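Side-chain contact in putative phosphosugar isomerases (PDB 3FKJ), which probably binds phosphorylated sugars or related carbohydrate derivatives and isomerises them: residues A[22-27]-A[163-168]. Numbering follows the deposited sequence.
Sequences VAHENA and ALEILA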
ATOM      1  N   VAL A  22      30.038  -1.788   6.676  1.00 37.82           N
ATOM      2  CA  VAL A  22      29.527  -2.980   7.352  1.00 37.45           C
ATOM      3  C   VAL A  22      28.264  -3.520   6.697  1.00 37.33           C
ATOM      4  O   VAL A  22      28.142  -4.738   6.494  1.00 34.53           O
ATOM      5  CB  VAL A  22      29.191  -2.666   8.837  1.00 38.39           C
ATOM      6  CG1 VAL A  22      28.403  -3.803   9.504  1.00 36.92           C
ATOM      7  CG2 VAL A  22      30.452  -2.362   9.601  1.00 37.44           C
ATOM      8  N   ALA A  23      27.320  -2.612   6.391  1.00 36.48           N
ATOM      9  CA  ALA A  23      26.066  -2.980   5.737  1.00 36.36           C
ATOM     10  C   ALA A  23      26.302  -3.452   4.290  1.00 35.39           C
ATOM     11  O   ALA A  23      25.747  -4.455   3.877  1.00 35.05           O
ATOM     12  CB  ALA A  23      25.081  -1.833   5.767  1.00 35.62           C
ATOM     13  N   HIS A  24      27.117  -2.729   3.535  1.00 34.83           N
ATOM     14  CA  HIS A  24      27.533  -3.151   2.181  1.00 36.50           C
ATOM     15  C   HIS A  24      28.086  -4.589   2.172  1.00 36.62           C
ATOM     16  O   HIS A  24      27.634  -5.412   1.398  1.00 38.14           O
ATOM     17  CB  HIS A  24      28.584  -2.179   1.660  1.00 36.34           C
ATOM     18  CG  HIS A  24      28.926  -2.316   0.207  1.00 39.37           C
ATOM     19  ND1 HIS A  24      29.814  -1.462  -0.411  1.00 40.87           N
ATOM     20  CD2 HIS A  24      28.482  -3.156  -0.759  1.00 36.98           C
ATOM     21  CE1 HIS A  24      29.919  -1.786  -1.688  1.00 43.55           C
ATOM     22  NE2 HIS A  24      29.112  -2.804  -1.926  1.00 38.43           N
ATOM     23  N   GLU A  25      29.025  -4.898   3.064  1.00 35.60           N
ATOM     24  CA  GLU A  25      29.642  -6.216   3.071  1.00 36.27           C
ATOM     25  C   GLU A  25      28.693  -7.324   3.503  1.00 35.93           C
ATOM     26  O   GLU A  25      28.704  -8.397   2.918  1.00 31.47           O
ATOM     27  CB  GLU A  25      30.897  -6.221   3.955  1.00 34.55           C
ATOM     28  CG  GLU A  25      31.968  -7.186   3.508  1.00 41.79           C
ATOM     29  CD  GLU A  25      33.424  -6.734   3.877  1.00 43.84           C
ATOM     30  OE1 GLU A  25      33.613  -5.752   4.640  1.00 45.92           O
ATOM     31  OE2 GLU A  25      34.381  -7.372   3.390  1.00 51.12           O
ATOM     32  N   ASN A  26      27.886  -7.061   4.534  1.00 37.50           N
ATOM     33  CA  ASN A  26      26.842  -7.999   4.970  1.00 38.40           C
ATOM     34  C   ASN A  26      25.883  -8.337   3.854  1.00 36.67           C
ATOM     35  O   ASN A  26      25.666  -9.515   3.535  1.00 35.87           O
ATOM     36  CB  ASN A  26      26.031  -7.433   6.147  1.00 40.57           C
ATOM     37  CG  ASN A  26      26.723  -7.628   7.493  1.00 40.99           C
ATOM     38  OD1 ASN A  26      27.712  -8.365   7.604  1.00 44.30           O
ATOM     39  ND2 ASN A  26      26.200  -6.976   8.518  1.00 33.45           N
ATOM     40  N   ALA A  27      25.314  -7.294   3.256  1.00 37.81           N
ATOM     41  CA  ALA A  27      24.383  -7.452   2.139  1.00 36.13           C
ATOM     42  C   ALA A  27      24.995  -8.268   1.020  1.00 35.14           C
ATOM     43  O   ALA A  27      24.372  -9.172   0.455  1.00 33.28           O
ATOM     44  CB  ALA A  27      23.964  -6.089   1.597  1.00 37.25           C
ATOM     45  N   ALA A 163      18.496  -4.707  -1.510  1.00 30.16           N
ATOM     46  CA  ALA A 163      17.959  -4.442  -2.854  1.00 31.32           C
ATOM     47  C   ALA A 163      19.061  -4.234  -3.911  1.00 32.65           C
ATOM     48  O   ALA A 163      18.999  -4.853  -4.996  1.00 29.88           O
ATOM     49  CB  ALA A 163      17.024  -3.241  -2.859  1.00 29.73           C
ATOM     50  N   LEU A 164      20.002  -3.317  -3.607  1.00 32.68           N
ATOM     51  CA  LEU A 164      21.145  -3.042  -4.477  1.00 33.81           C
ATOM     52  C   LEU A 164      21.863  -4.338  -4.875  1.00 34.72           C
ATOM     53  O   LEU A 164      22.145  -4.565  -6.052  1.00 33.74           O
ATOM     54  CB  LEU A 164      22.158  -2.124  -3.774  1.00 35.73           C
ATOM     55  CG  LEU A 164      23.512  -1.893  -4.454  1.00 30.63           C
ATOM     56  CD1 LEU A 164      23.293  -1.037  -5.693  1.00 29.06           C
ATOM     57  CD2 LEU A 164      24.545  -1.270  -3.452  1.00 31.02           C
ATOM     58  N   GLU A 165      22.152  -5.167  -3.875  1.00 32.71           N
ATOM     59  CA  GLU A 165      22.864  -6.429  -4.086  1.00 31.32           C
ATOM     60  C   GLU A 165      22.084  -7.491  -4.827  1.00 31.46           C
ATOM     61  O   GLU A 165      22.645  -8.185  -5.676  1.00 32.17           O
ATOM     62  CB  GLU A 165      23.383  -6.974  -2.748  1.00 31.13           C
ATOM     63  CG  GLU A 165      24.501  -6.128  -2.165  1.00 30.99           C
ATOM     64  CD  GLU A 165      25.751  -6.106  -3.043  1.00 39.95           C
ATOM     65  OE1 GLU A 165      26.041  -7.094  -3.773  1.00 36.51           O
ATOM     66  OE2 GLU A 165      26.459  -5.089  -2.987  1.00 38.51           O
ATOM     67  N   ILE A 166      20.782  -7.584  -4.563  1.00 34.04           N
ATOM     68  CA  ILE A 166      19.930  -8.501  -5.327  1.00 31.74           C
ATOM     69  C   ILE A 166      19.955  -8.137  -6.809  1.00 31.71           C
ATOM     70  O   ILE A 166      20.118  -8.995  -7.643  1.00 30.42           O
ATOM     71  CB  ILE A 166      18.504  -8.606  -4.769  1.00 33.17           C
ATOM     72  CG1 ILE A 166      18.540  -9.255  -3.373  1.00 30.91           C
ATOM     73  CG2 ILE A 166      17.608  -9.422  -5.746  1.00 30.78           C
ATOM     74  CD1 ILE A 166      17.274  -9.019  -2.531  1.00 26.04           C
ATOM     75  N   LEU A 167      19.835  -6.852  -7.114  1.00 32.56           N
ATOM     76  CA  LEU A 167      19.786  -6.386  -8.463  1.00 31.22           C
ATOM     77  C   LEU A 167      21.124  -6.554  -9.105  1.00 31.99           C
ATOM     78  O   LEU A 167      21.214  -7.082 -10.204  1.00 33.53           O
ATOM     79  CB  LEU A 167      19.365  -4.892  -8.533  1.00 30.59           C
ATOM     80  CG  LEU A 167      19.363  -4.229  -9.934  1.00 31.05           C
ATOM     81  CD1 LEU A 167      18.259  -4.711 -10.836  1.00 27.70           C
ATOM     82  CD2 LEU A 167      19.366  -2.691  -9.818  1.00 32.42           C
ATOM     83  N   ALA A 168      22.171  -6.077  -8.442  1.00 34.39           N
ATOM     84  CA  ALA A 168      23.503  -6.122  -9.006  1.00 33.53           C
ATOM     85  C   ALA A 168      23.942  -7.559  -9.308  1.00 34.16           C
ATOM     86  O   ALA A 168      24.545  -7.798 -10.347  1.00 32.41           O
ATOM     87  CB  ALA A 168      24.564  -5.425  -8.055  1.00 33.38           C
TER
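Ala27 and Glu165 bring helices 22-35 and 155-170 together, their CA atoms 6.5 Å apart, the nearest such pair between the two segments. The setting is an SIS domain, an alpha/beta fold whose five-stranded parallel sheet, with strand order 2-1-3-4-5, is built from chain lying between these two helices. The contact therefore joins the helix that precedes the first strand to the one that follows the last.

Three buried side chains do the touching. Glu165 comes in from its helix with CG anti to its own carbonyl carbon (chi1 -69°), and CG lands 3.8 Å from CB of Ala27. The small methyl lets the two backbones come close, and CG also lies 3.9 Å from the carbonyl carbon of Ala27. The chain then bends at chi2 and carries the carboxylate to the edge of the His24 ring, the two side chains crossing nearly at a right angle.

The imidazole of His24 comes to that carboxylate from the other helix. Glu165 OE2 sits near the ring plane, while the carboxylate plane is tilted 36° from that of the ring. The two groups are linked through a third residue: the hydroxyl of Tyr176, on helix 176-184, hydrogen-bonds to both His24 NE2 and Glu165 OE2. Trp161, from helix 155-170, meets the imidazole with ring planes at about 20°, and Gln169 NE2 hydrogen-bonds to Glu165 OE1, so both carboxylate oxygens have a partner in this buried place. Between His24 and Glu165 themselves the approach is a looser one, with OE2 of Glu165 lying 3.6 Å from CD2 and 3.7 Å from NE2 of His24.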